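Local coordinates for prolyl endopeptidase (Myxococcus xanthus, PDB 2BKL), which probably acts as a serine endopeptidase that hydrolyses oligopeptides after proline and, far less readily, after alanine, at residues A51-R56 and L671-D676; F137-N142 and G157-V162; Y391-S394 and K399-L402. All blocks are in the same frame, centred on the assembly; numbering follows the deposited sequence.

Interaction 1: residues A51-R56 and L671-D676; sequences AKFPGR and LFQVLD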
ATOM      1  N   ALA A  51       0.455  20.619  20.610  1.00 11.18           N
ATOM      2  CA  ALA A  51       1.462  20.710  21.674  1.00 11.15           C
ATOM      3  C   ALA A  51       0.850  20.859  23.071  1.00 13.99           C
ATOM      4  O   ALA A  51       1.514  20.561  24.070  1.00 16.26           O
ATOM      5  CB  ALA A  51       2.437  21.879  21.370  1.00 10.97           C
ATOM      6  N   LYS A  52      -0.410  21.282  23.115  1.00 16.15           N
ATOM      7  CA  LYS A  52      -1.168  21.476  24.361  1.00 19.70           C
ATOM      8  C   LYS A  52      -1.937  20.221  24.769  1.00 21.41           C
ATOM      9  O   LYS A  52      -2.511  20.187  25.858  1.00 25.14           O
ATOM     10  CB  LYS A  52      -2.201  22.606  24.195  1.00 22.85           C
ATOM     11  CG  LYS A  52      -1.683  23.900  23.581  1.00 25.33           C
ATOM     12  CD  LYS A  52      -2.440  25.115  24.123  1.00 28.12           C
ATOM     13  CE  LYS A  52      -1.856  25.608  25.470  1.00 28.93           C
ATOM     14  NZ  LYS A  52      -2.803  25.515  26.631  1.00 31.54           N
ATOM     15  N   PHE A  53      -2.001  19.221  23.890  1.00 19.78           N
ATOM     16  CA  PHE A  53      -2.816  18.009  24.118  1.00 19.74           C
ATOM     17  C   PHE A  53      -2.124  17.135  25.139  1.00 21.59           C
ATOM     18  O   PHE A  53      -0.938  17.327  25.385  1.00 22.48           O
ATOM     19  CB  PHE A  53      -3.068  17.214  22.814  1.00 17.71           C
ATOM     20  CG  PHE A  53      -3.972  17.904  21.824  1.00 18.37           C
ATOM     21  CD1 PHE A  53      -4.841  18.926  22.207  1.00 17.46           C
ATOM     22  CD2 PHE A  53      -3.952  17.511  20.490  1.00 17.75           C
ATOM     23  CE1 PHE A  53      -5.661  19.551  21.251  1.00 19.48           C
ATOM     24  CE2 PHE A  53      -4.762  18.124  19.550  1.00 18.79           C
ATOM     25  CZ  PHE A  53      -5.618  19.141  19.931  1.00 18.38           C
ATOM     26  N   PRO A  54      -2.867  16.222  25.778  1.00 23.06           N
ATOM     27  CA  PRO A  54      -2.336  15.506  26.945  1.00 24.30           C
ATOM     28  C   PRO A  54      -1.491  14.278  26.616  1.00 24.37           C
ATOM     29  O   PRO A  54      -1.667  13.636  25.570  1.00 23.31           O
ATOM     30  CB  PRO A  54      -3.605  15.105  27.714  1.00 24.80           C
ATOM     31  CG  PRO A  54      -4.653  14.944  26.667  1.00 25.04           C
ATOM     32  CD  PRO A  54      -4.265  15.836  25.505  1.00 23.56           C
ATOM     33  N   GLY A  55      -0.568  13.974  27.530  1.00 24.16           N
ATOM     34  CA  GLY A  55       0.154  12.713  27.534  1.00 23.27           C
ATOM     35  C   GLY A  55       1.404  12.669  26.676  1.00 22.57           C
ATOM     36  O   GLY A  55       1.953  11.588  26.468  1.00 22.96           O
ATOM     37  N   ARG A  56       1.873  13.823  26.201  1.00 20.36           N
ATOM     38  CA  ARG A  56       2.839  13.837  25.081  1.00 16.78           C
ATOM     39  C   ARG A  56       4.224  13.344  25.466  1.00 17.14           C
ATOM     40  O   ARG A  56       4.849  12.612  24.700  1.00 13.26           O
ATOM     41  CB  ARG A  56       2.928  15.220  24.435  1.00 14.77           C
ATOM     42  CG  ARG A  56       1.688  15.600  23.641  1.00 14.58           C
ATOM     43  CD  ARG A  56       1.721  17.049  23.166  1.00 13.90           C
ATOM     44  NE  ARG A  56       2.807  17.247  22.206  1.00 13.90           N
ATOM     45  CZ  ARG A  56       2.721  16.984  20.894  1.00 11.83           C
ATOM     46  NH1 ARG A  56       1.616  16.522  20.345  1.00 12.12           N
ATOM     47  NH2 ARG A  56       3.791  17.173  20.123  1.00 15.65           N
ATOM     48  N   LEU A 671      -6.265  12.316  19.824  1.00  7.61           N
ATOM     49  CA  LEU A 671      -7.328  11.407  20.223  1.00  7.65           C
ATOM     50  C   LEU A 671      -7.627  11.506  21.714  1.00  8.34           C
ATOM     51  O   LEU A 671      -8.811  11.531  22.116  1.00  9.18           O
ATOM     52  CB  LEU A 671      -7.013   9.960  19.810  1.00  9.14           C
ATOM     53  CG  LEU A 671      -7.002   9.707  18.295  1.00  9.61           C
ATOM     54  CD1 LEU A 671      -6.713   8.248  18.013  1.00 11.25           C
ATOM     55  CD2 LEU A 671      -8.326  10.116  17.647  1.00  8.79           C
ATOM     56  N   PHE A 672      -6.573  11.531  22.534  1.00  8.45           N
ATOM     57  CA  PHE A 672      -6.759  11.588  23.981  1.00  9.90           C
ATOM     58  C   PHE A 672      -7.516  12.849  24.326  1.00 11.27           C
ATOM     59  O   PHE A 672      -8.346  12.835  25.220  1.00 11.76           O
ATOM     60  CB  PHE A 672      -5.409  11.611  24.711  1.00 11.45           C
ATOM     61  CG  PHE A 672      -4.697  10.302  24.770  1.00 12.06           C
ATOM     62  CD1 PHE A 672      -5.351   9.098  24.549  1.00 13.83           C
ATOM     63  CD2 PHE A 672      -3.361  10.270  25.108  1.00 14.58           C
ATOM     64  CE1 PHE A 672      -4.653   7.886  24.641  1.00 15.12           C
ATOM     65  CE2 PHE A 672      -2.669   9.069  25.180  1.00 16.09           C
ATOM     66  CZ  PHE A 672      -3.333   7.882  24.954  1.00 15.27           C
ATOM     67  N   GLN A 673      -7.214  13.959  23.649  1.00  9.91           N
ATOM     68  CA  GLN A 673      -7.908  15.228  23.900  1.00 11.18           C
ATOM     69  C   GLN A 673      -9.368  15.142  23.512  1.00 10.62           C
ATOM     70  O   GLN A 673     -10.268  15.396  24.318  1.00 13.45           O
ATOM     71  CB  GLN A 673      -7.239  16.377  23.141  1.00 13.27           C
ATOM     72  CG  GLN A 673      -7.983  17.705  23.222  1.00 17.62           C
ATOM     73  CD  GLN A 673      -7.980  18.322  24.592  1.00 19.45           C
ATOM     74  OE1 GLN A 673      -8.983  18.937  24.996  1.00 22.26           O
ATOM     75  NE2 GLN A 673      -6.875  18.192  25.313  1.00 19.76           N
ATOM     76  N   VAL A 674      -9.631  14.761  22.264  1.00  8.84           N
ATOM     77  CA  VAL A 674     -10.968  14.938  21.712  1.00  9.91           C
ATOM     78  C   VAL A 674     -11.931  13.843  22.135  1.00 10.11           C
ATOM     79  O   VAL A 674     -13.132  14.081  22.147  1.00 13.45           O
ATOM     80  CB  VAL A 674     -10.936  15.120  20.156  1.00 11.06           C
ATOM     81  CG1 VAL A 674     -10.095  16.311  19.793  1.00 10.24           C
ATOM     82  CG2 VAL A 674     -10.456  13.894  19.459  1.00 12.42           C
ATOM     83  N   LEU A 675     -11.429  12.670  22.518  1.00  8.63           N
ATOM     84  CA  LEU A 675     -12.265  11.615  23.099  1.00  8.21           C
ATOM     85  C   LEU A 675     -12.239  11.628  24.641  1.00 12.61           C
ATOM     86  O   LEU A 675     -12.846  10.740  25.277  1.00 12.80           O
ATOM     87  CB  LEU A 675     -11.835  10.262  22.584  1.00 10.24           C
ATOM     88  CG  LEU A 675     -11.794  10.109  21.065  1.00 10.08           C
ATOM     89  CD1 LEU A 675     -11.351   8.687  20.737  1.00 11.91           C
ATOM     90  CD2 LEU A 675     -13.105  10.460  20.351  1.00 11.13           C
ATOM     91  N   ASP A 676     -11.529  12.595  25.232  1.00 14.13           N
ATOM     92  CA  ASP A 676     -11.547  12.839  26.694  1.00 17.55           C
ATOM     93  C   ASP A 676     -11.037  11.638  27.466  1.00 17.37           C
ATOM     94  O   ASP A 676     -11.667  11.177  28.426  1.00 17.27           O
ATOM     95  CB  ASP A 676     -12.962  13.210  27.187  1.00 21.61           C
ATOM     96  CG  ASP A 676     -13.609  14.312  26.363  1.00 24.31           C
ATOM     97  OD1 ASP A 676     -13.472  15.511  26.727  1.00 30.62           O
ATOM     98  OD2 ASP A 676     -14.293  14.078  25.333  1.00 30.50           O
TER

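Interaction 2: residues F137-N142 and G157-V162; sequences FAQKPN and GEWSKV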
ATOM      1  N   PHE A 137      19.327  -0.174  -7.846  1.00  6.29           N
ATOM      2  CA  PHE A 137      18.512   0.350  -6.768  1.00  5.65           C
ATOM      3  C   PHE A 137      18.018   1.742  -7.079  1.00  7.71           C
ATOM      4  O   PHE A 137      18.629   2.463  -7.866  1.00  7.16           O
ATOM      5  CB  PHE A 137      19.259   0.337  -5.441  1.00  6.85           C
ATOM      6  CG  PHE A 137      20.406   1.280  -5.382  1.00  5.64           C
ATOM      7  CD1 PHE A 137      21.640   0.889  -5.854  1.00  7.58           C
ATOM      8  CD2 PHE A 137      20.279   2.542  -4.834  1.00  7.09           C
ATOM      9  CE1 PHE A 137      22.718   1.732  -5.823  1.00  6.11           C
ATOM     10  CE2 PHE A 137      21.364   3.379  -4.781  1.00  7.33           C
ATOM     11  CZ  PHE A 137      22.590   2.965  -5.298  1.00  8.79           C
ATOM     12  N   ALA A 138      16.919   2.134  -6.451  1.00  7.05           N
ATOM     13  CA  ALA A 138      16.336   3.462  -6.626  1.00  7.10           C
ATOM     14  C   ALA A 138      16.710   4.368  -5.469  1.00  7.28           C
ATOM     15  O   ALA A 138      16.676   3.966  -4.291  1.00  7.67           O
ATOM     16  CB  ALA A 138      14.859   3.366  -6.714  1.00  9.40           C
ATOM     17  N   GLN A 139      17.072   5.605  -5.787  1.00  7.36           N
ATOM     18  CA  GLN A 139      17.137   6.691  -4.799  1.00  8.44           C
ATOM     19  C   GLN A 139      15.921   7.579  -4.979  1.00  8.13           C
ATOM     20  O   GLN A 139      15.614   7.973  -6.104  1.00  9.29           O
ATOM     21  CB  GLN A 139      18.370   7.558  -4.992  1.00 11.51           C
ATOM     22  CG  GLN A 139      19.686   6.997  -4.603  1.00 12.84           C
ATOM     23  CD  GLN A 139      20.706   8.117  -4.470  1.00 14.29           C
ATOM     24  OE1 GLN A 139      20.982   8.813  -5.447  1.00 17.00           O
ATOM     25  NE2 GLN A 139      21.212   8.329  -3.267  1.00 12.33           N
ATOM     26  N   LYS A 140      15.246   7.920  -3.879  1.00  7.48           N
ATOM     27  CA  LYS A 140      13.957   8.631  -3.909  1.00  8.58           C
ATOM     28  C   LYS A 140      14.003   9.821  -2.954  1.00  8.58           C
ATOM     29  O   LYS A 140      13.952   9.621  -1.737  1.00  9.31           O
ATOM     30  CB  LYS A 140      12.836   7.691  -3.477  1.00  9.51           C
ATOM     31  CG  LYS A 140      12.708   6.449  -4.361  1.00  9.42           C
ATOM     32  CD  LYS A 140      11.406   5.690  -4.241  1.00 14.61           C
ATOM     33  CE  LYS A 140      10.992   5.454  -2.833  1.00 15.43           C
ATOM     34  NZ  LYS A 140       9.568   5.019  -2.796  1.00 18.02           N
ATOM     35  N   PRO A 141      14.127  11.043  -3.469  1.00  9.49           N
ATOM     36  CA  PRO A 141      14.031  12.232  -2.629  1.00  9.24           C
ATOM     37  C   PRO A 141      12.729  12.243  -1.858  1.00  7.76           C
ATOM     38  O   PRO A 141      11.677  11.952  -2.448  1.00  9.73           O
ATOM     39  CB  PRO A 141      14.116  13.376  -3.642  1.00 10.27           C
ATOM     40  CG  PRO A 141      14.973  12.814  -4.720  1.00 11.84           C
ATOM     41  CD  PRO A 141      14.492  11.375  -4.856  1.00 11.58           C
ATOM     42  N   ASN A 142      12.835  12.534  -0.562  1.00  8.91           N
ATOM     43  CA  ASN A 142      11.704  12.674   0.337  1.00  9.19           C
ATOM     44  C   ASN A 142      10.880  11.397   0.454  1.00  9.97           C
ATOM     45  O   ASN A 142       9.751  11.444   0.911  1.00 11.15           O
ATOM     46  CB  ASN A 142      10.845  13.861  -0.109  1.00 10.68           C
ATOM     47  CG  ASN A 142      11.624  15.151  -0.102  1.00 11.77           C
ATOM     48  OD1 ASN A 142      12.179  15.549   0.930  1.00 13.38           O
ATOM     49  ND2 ASN A 142      11.727  15.789  -1.268  1.00 17.03           N
ATOM     50  N   GLY A 157      32.032  -1.594  -3.478  1.00  7.28           N
ATOM     51  CA  GLY A 157      31.145  -0.537  -3.031  1.00  8.33           C
ATOM     52  C   GLY A 157      31.082   0.696  -3.920  1.00  7.03           C
ATOM     53  O   GLY A 157      30.492   1.703  -3.527  1.00  8.00           O
ATOM     54  N   GLU A 158      31.638   0.616  -5.130  1.00  8.14           N
ATOM     55  CA  GLU A 158      31.627   1.761  -6.034  1.00  7.97           C
ATOM     56  C   GLU A 158      30.279   1.916  -6.740  1.00  7.88           C
ATOM     57  O   GLU A 158      29.789   0.976  -7.376  1.00  7.75           O
ATOM     58  CB  GLU A 158      32.752   1.625  -7.076  1.00  8.19           C
ATOM     59  CG  GLU A 158      34.155   1.813  -6.519  1.00 11.50           C
ATOM     60  CD  GLU A 158      34.466   3.211  -6.004  1.00 13.47           C
ATOM     61  OE1 GLU A 158      33.944   4.199  -6.573  1.00 14.02           O
ATOM     62  OE2 GLU A 158      35.249   3.303  -5.009  1.00 16.31           O
ATOM     63  N   TRP A 159      29.729   3.115  -6.656  1.00  7.29           N
ATOM     64  CA  TRP A 159      28.549   3.470  -7.403  1.00  7.51           C
ATOM     65  C   TRP A 159      28.946   3.785  -8.831  1.00  7.02           C
ATOM     66  O   TRP A 159      29.857   4.573  -9.035  1.00  9.53           O
ATOM     67  CB  TRP A 159      27.875   4.688  -6.804  1.00  8.14           C
ATOM     68  CG  TRP A 159      27.198   4.490  -5.485  1.00  8.93           C
ATOM     69  CD1 TRP A 159      27.623   3.734  -4.444  1.00  8.61           C
ATOM     70  CD2 TRP A 159      25.980   5.105  -5.056  1.00  9.30           C
ATOM     71  NE1 TRP A 159      26.745   3.839  -3.392  1.00 10.45           N
ATOM     72  CE2 TRP A 159      25.735   4.690  -3.741  1.00  8.57           C
ATOM     73  CE3 TRP A 159      25.090   6.002  -5.642  1.00  9.23           C
ATOM     74  CZ2 TRP A 159      24.606   5.105  -3.025  1.00  9.61           C
ATOM     75  CZ3 TRP A 159      23.971   6.405  -4.939  1.00 10.59           C
ATOM     76  CH2 TRP A 159      23.751   5.973  -3.641  1.00 10.55           C
ATOM     77  N   SER A 160      28.272   3.178  -9.795  1.00  8.10           N
ATOM     78  CA  SER A 160      28.492   3.465 -11.211  1.00  7.61           C
ATOM     79  C   SER A 160      28.165   4.920 -11.547  1.00  8.56           C
ATOM     80  O   SER A 160      27.136   5.454 -11.150  1.00 10.81           O
ATOM     81  CB  SER A 160      27.660   2.551 -12.088  1.00  8.78           C
ATOM     82  OG  SER A 160      27.924   2.831 -13.465  1.00 10.03           O
ATOM     83  N   LYS A 161      29.054   5.551 -12.301  1.00 11.40           N
ATOM     84  CA  LYS A 161      28.784   6.897 -12.778  1.00 11.91           C
ATOM     85  C   LYS A 161      28.052   6.883 -14.113  1.00 10.47           C
ATOM     86  O   LYS A 161      27.460   7.884 -14.497  1.00 13.02           O
ATOM     87  CB  LYS A 161      30.089   7.689 -12.883  1.00 15.97           C
ATOM     88  CG  LYS A 161      30.553   8.244 -11.541  1.00 19.57           C
ATOM     89  CD  LYS A 161      31.305   7.217 -10.710  1.00 21.74           C
ATOM     90  CE  LYS A 161      31.588   7.718  -9.287  1.00 24.53           C
ATOM     91  NZ  LYS A 161      30.882   6.914  -8.213  1.00 23.77           N
ATOM     92  N   VAL A 162      28.102   5.767 -14.830  1.00 10.32           N
ATOM     93  CA  VAL A 162      27.441   5.635 -16.117  1.00 11.83           C
ATOM     94  C   VAL A 162      26.002   5.112 -15.989  1.00 10.96           C
ATOM     95  O   VAL A 162      25.107   5.576 -16.692  1.00 11.54           O
ATOM     96  CB  VAL A 162      28.257   4.722 -17.036  1.00 14.84           C
ATOM     97  CG1 VAL A 162      27.569   4.551 -18.386  1.00 17.95           C
ATOM     98  CG2 VAL A 162      29.645   5.305 -17.203  1.00 16.78           C
TER

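Interaction 3: residues Y391-S394 and K399-L402; sequences YKTS and KSEL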
ATOM      1  N   TYR A 391      10.503 -17.424   9.397  1.00  7.95           N
ATOM      2  CA  TYR A 391      10.802 -18.844   9.428  1.00  8.71           C
ATOM      3  C   TYR A 391      11.528 -19.259   8.167  1.00  9.66           C
ATOM      4  O   TYR A 391      11.199 -18.813   7.062  1.00  9.34           O
ATOM      5  CB  TYR A 391       9.505 -19.660   9.600  1.00  9.02           C
ATOM      6  CG  TYR A 391       8.950 -19.486  10.985  1.00 10.93           C
ATOM      7  CD1 TYR A 391       8.149 -18.403  11.287  1.00  9.77           C
ATOM      8  CD2 TYR A 391       9.241 -20.380  11.982  1.00 11.13           C
ATOM      9  CE1 TYR A 391       7.684 -18.196  12.541  1.00 13.80           C
ATOM     10  CE2 TYR A 391       8.748 -20.198  13.279  1.00 13.37           C
ATOM     11  CZ  TYR A 391       7.974 -19.089  13.531  1.00 10.27           C
ATOM     12  OH  TYR A 391       7.451 -18.871  14.790  1.00 15.19           O
ATOM     13  N   LYS A 392      12.517 -20.124   8.341  1.00  9.01           N
ATOM     14  CA  LYS A 392      13.225 -20.732   7.235  1.00 10.51           C
ATOM     15  C   LYS A 392      12.703 -22.158   7.132  1.00 10.89           C
ATOM     16  O   LYS A 392      12.704 -22.912   8.109  1.00 10.95           O
ATOM     17  CB  LYS A 392      14.731 -20.712   7.477  1.00 11.57           C
ATOM     18  CG  LYS A 392      15.554 -21.382   6.377  1.00 14.68           C
ATOM     19  CD  LYS A 392      17.053 -21.282   6.663  1.00 17.44           C
ATOM     20  CE  LYS A 392      17.846 -22.311   5.912  1.00 20.76           C
ATOM     21  NZ  LYS A 392      19.230 -22.418   6.439  1.00 23.28           N
ATOM     22  N   THR A 393      12.243 -22.527   5.944  1.00  9.20           N
ATOM     23  CA  THR A 393      11.631 -23.824   5.739  1.00  9.86           C
ATOM     24  C   THR A 393      12.290 -24.545   4.577  1.00  9.88           C
ATOM     25  O   THR A 393      12.853 -23.919   3.690  1.00 11.91           O
ATOM     26  CB  THR A 393      10.112 -23.699   5.469  1.00 12.55           C
ATOM     27  OG1 THR A 393       9.880 -23.238   4.121  1.00 13.76           O
ATOM     28  CG2 THR A 393       9.443 -22.648   6.321  1.00 15.34           C
ATOM     29  N   SER A 394      12.226 -25.868   4.607  1.00  7.97           N
ATOM     30  CA  SER A 394      12.592 -26.681   3.471  1.00  8.05           C
ATOM     31  C   SER A 394      11.344 -26.992   2.659  1.00  9.06           C
ATOM     32  O   SER A 394      10.363 -27.500   3.162  1.00  8.89           O
ATOM     33  CB  SER A 394      13.217 -28.001   3.932  1.00 10.60           C
ATOM     34  OG  SER A 394      13.237 -28.941   2.861  1.00 11.98           O
ATOM     35  N   LYS A 399      10.419 -29.143   6.931  1.00 10.63           N
ATOM     36  CA  LYS A 399      11.112 -28.661   8.130  1.00 12.80           C
ATOM     37  C   LYS A 399      11.000 -27.143   8.212  1.00 12.72           C
ATOM     38  O   LYS A 399      11.137 -26.445   7.216  1.00 10.97           O
ATOM     39  CB  LYS A 399      12.592 -29.067   8.080  1.00 17.76           C
ATOM     40  CG  LYS A 399      13.475 -28.500   9.205  1.00 19.59           C
ATOM     41  CD  LYS A 399      14.927 -28.963   9.095  1.00 22.70           C
ATOM     42  CE  LYS A 399      15.674 -28.226   7.998  1.00 22.71           C
ATOM     43  NZ  LYS A 399      17.030 -28.814   7.736  1.00 26.63           N
ATOM     44  N   SER A 400      10.772 -26.628   9.407  1.00 11.75           N
ATOM     45  CA  SER A 400      10.654 -25.197   9.619  1.00 13.75           C
ATOM     46  C   SER A 400      11.380 -24.784  10.896  1.00 13.93           C
ATOM     47  O   SER A 400      11.251 -25.446  11.927  1.00 16.53           O
ATOM     48  CB  SER A 400       9.185 -24.843   9.728  1.00 14.77           C
ATOM     49  OG  SER A 400       9.044 -23.480  10.094  1.00 20.05           O
ATOM     50  N   GLU A 401      12.146 -23.711  10.822  1.00 13.54           N
ATOM     51  CA  GLU A 401      12.924 -23.218  11.969  1.00 17.30           C
ATOM     52  C   GLU A 401      12.720 -21.719  12.065  1.00 15.77           C
ATOM     53  O   GLU A 401      12.724 -21.050  11.037  1.00 13.75           O
ATOM     54  CB  GLU A 401      14.433 -23.435  11.744  1.00 21.70           C
ATOM     55  CG  GLU A 401      14.874 -24.844  11.400  1.00 27.51           C
ATOM     56  CD  GLU A 401      16.359 -24.916  11.075  1.00 27.11           C
ATOM     57  OE1 GLU A 401      17.189 -24.666  11.986  1.00 34.90           O
ATOM     58  OE2 GLU A 401      16.704 -25.208   9.913  1.00 33.95           O
ATOM     59  N   LEU A 402      12.598 -21.181  13.277  1.00 12.20           N
ATOM     60  CA  LEU A 402      12.657 -19.738  13.463  1.00 12.86           C
ATOM     61  C   LEU A 402      14.022 -19.215  13.046  1.00 13.67           C
ATOM     62  O   LEU A 402      15.076 -19.702  13.490  1.00 16.46           O
ATOM     63  CB  LEU A 402      12.349 -19.366  14.907  1.00 11.98           C
ATOM     64  CG  LEU A 402      12.327 -17.863  15.201  1.00 14.06           C
ATOM     65  CD1 LEU A 402      11.093 -17.216  14.585  1.00 12.27           C
ATOM     66  CD2 LEU A 402      12.367 -17.664  16.704  1.00 15.59           C
TER
HETATM   67  O   HOH W   1      14.570 -25.033   8.010  1.00 28.21           O

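Interaction 1: residues A51-R56 and L671-D676
F53 and Q673 meet where the last helix of the α/β-hydrolase domain, 657-674, passes the turn between helices 33-51 and 56-67. The site illustrates how, in prolyl oligopeptidases, the N-terminal part of the chain packs on the catalytic domain. Q673 does most of the touching. Its CB already sits above one face of the F53 ring, a CH-pi contact 4.0 Å from the centroid. The first torsion, with CG anti to the backbone N (chi1 174°), then lays Q673 CG along the rim, 3.5 Å from F53 CD1, and a bend at chi2 (68°) turns the amide back toward P54. The amide plane lies only 26° from that of the ring, and its nitrogen continues to the next residue, Q673 NE2 standing 3.5 Å from P54 CD. The grip is one of shape, for no hydrogen bond crosses between 51-56 and 671-676. F53 also rests on S669 and F670 of the same helix, and R56 supplies the polar tie nearby, its NH1 pairing with D666 and S669 OG. P54 completes the contact by laying CG 3.9 Å from F672 CB. Beyond it the carbonyl oxygen is covered without a polar partner: P54 O faces the edge of the F672 ring, in its plane and 3.8 Å from CD2.

Interaction 2: residues F137-N142 and G157-V162
F137 drives the edge of its ring into a face of the W159 indole, with F137 CZ above the six-membered ring and 3.6 Å from W159 CH2. The pair is a T-shaped stack: the planes stand at 80° and the two six-membered centroids are 4.9 Å apart. The torsion of F137 explains the approach, since CG lies between the backbone N and the carbonyl carbon (chi1 67°), a crowded position that stands the ring off the strand toward the indole. Two residues on, Q139 reaches the same tryptophan from another direction. Its chain is extended beyond CG and brings the amide to the rim of the indole, where Q139 CD lies in the indole plane, 3.7 Å from W159 CZ3, and Q139 NE2 is 3.5 Å from W159 CH2. The amide plane is turned 80° from that of the indole, and the touch is one of van der Waals contact. W159 is thus met over a face by one side chain of the strand and at an edge by the next on that side. Other aromatic groups gather round it, W115 edge-to-face and H150 at a slant. Within the loop, K161 NZ turns back to donate to W159 O at 2.7 Å. Both F137 and W159 also touch L110 of strand 107-110, in the preceding sheet. A loop that leaves one sheet for the next and drops an aromatic side chain onto the middle strand, 134-141, here packs the seam between successive blades of the β-propeller.

Interaction 3: residues Y391-S394 and K399-L402
Two torsions bring Y391 and L402 together: Y391 holds CG anti to its carbonyl carbon (chi1 -71°), a setting that brings the ring against L402 on the partner strand, and the bend of L402 at chi2 (72°) lifts CD1 over one face of that ring. The methyl sits 4.1 Å from the centroid, a CH-pi contact displaced toward the phenol end, where L402 CD1 is 3.8 Å from Y391 CZ. S400 lies on the same face of the sheet and approaches obliquely, its OG 3.6 Å from Y391 CD2; T393 CG2 is another neighbour of S400 OG there. The phenol OH is held by Q389. With an alanine at Y391, L402 CD1 would probably lose the ring it covers and Q389 its hydroxyl partner. Beneath these side chains the backbones run antiparallel, axes at 163°. K392 and E401 form the hydrogen-bonded pair, K392 N giving to E401 O at 2.9 Å and E401 N returning a bond to K392 O, while S394 N donates to K399 O, 2.9 Å away. K392 O takes a second bond from a water, at 2.8 Å, that also donates to E401 OE2, so the carboxylate is tied to the backbone through solvent. K392 NZ stays 5.1 Å from E401 OE2 and has a long, weak ion pair with E102. This hairpin ends the last propeller sheet: strand 400-405 is outermost, and 386-394 is bonded on its other side to strand 376-383, where T393 OG1 meets A377 O and the Y391 ring meets Y379.

Interaction 1 joins residues from near the two ends of the chain within the catalytic domain, and interactions 2 and 3 are nested inside the long loop it closes. Those two follow one another in the β-propeller, interaction 2 in its second sheet along the chain and interaction 3 in its seventh and last, with centres about 34 Å apart. From interaction 1 the centres lie about 42 and 45 Å away, and no two contacts touch. The principle is that of an inserted domain: the propeller is spliced into the hydrolase, so helix 657-674, at the far end of the chain, comes back to the turn between helices 33-51 and 56-67, while interactions 2 and 3 are local contacts within the propeller that lies between.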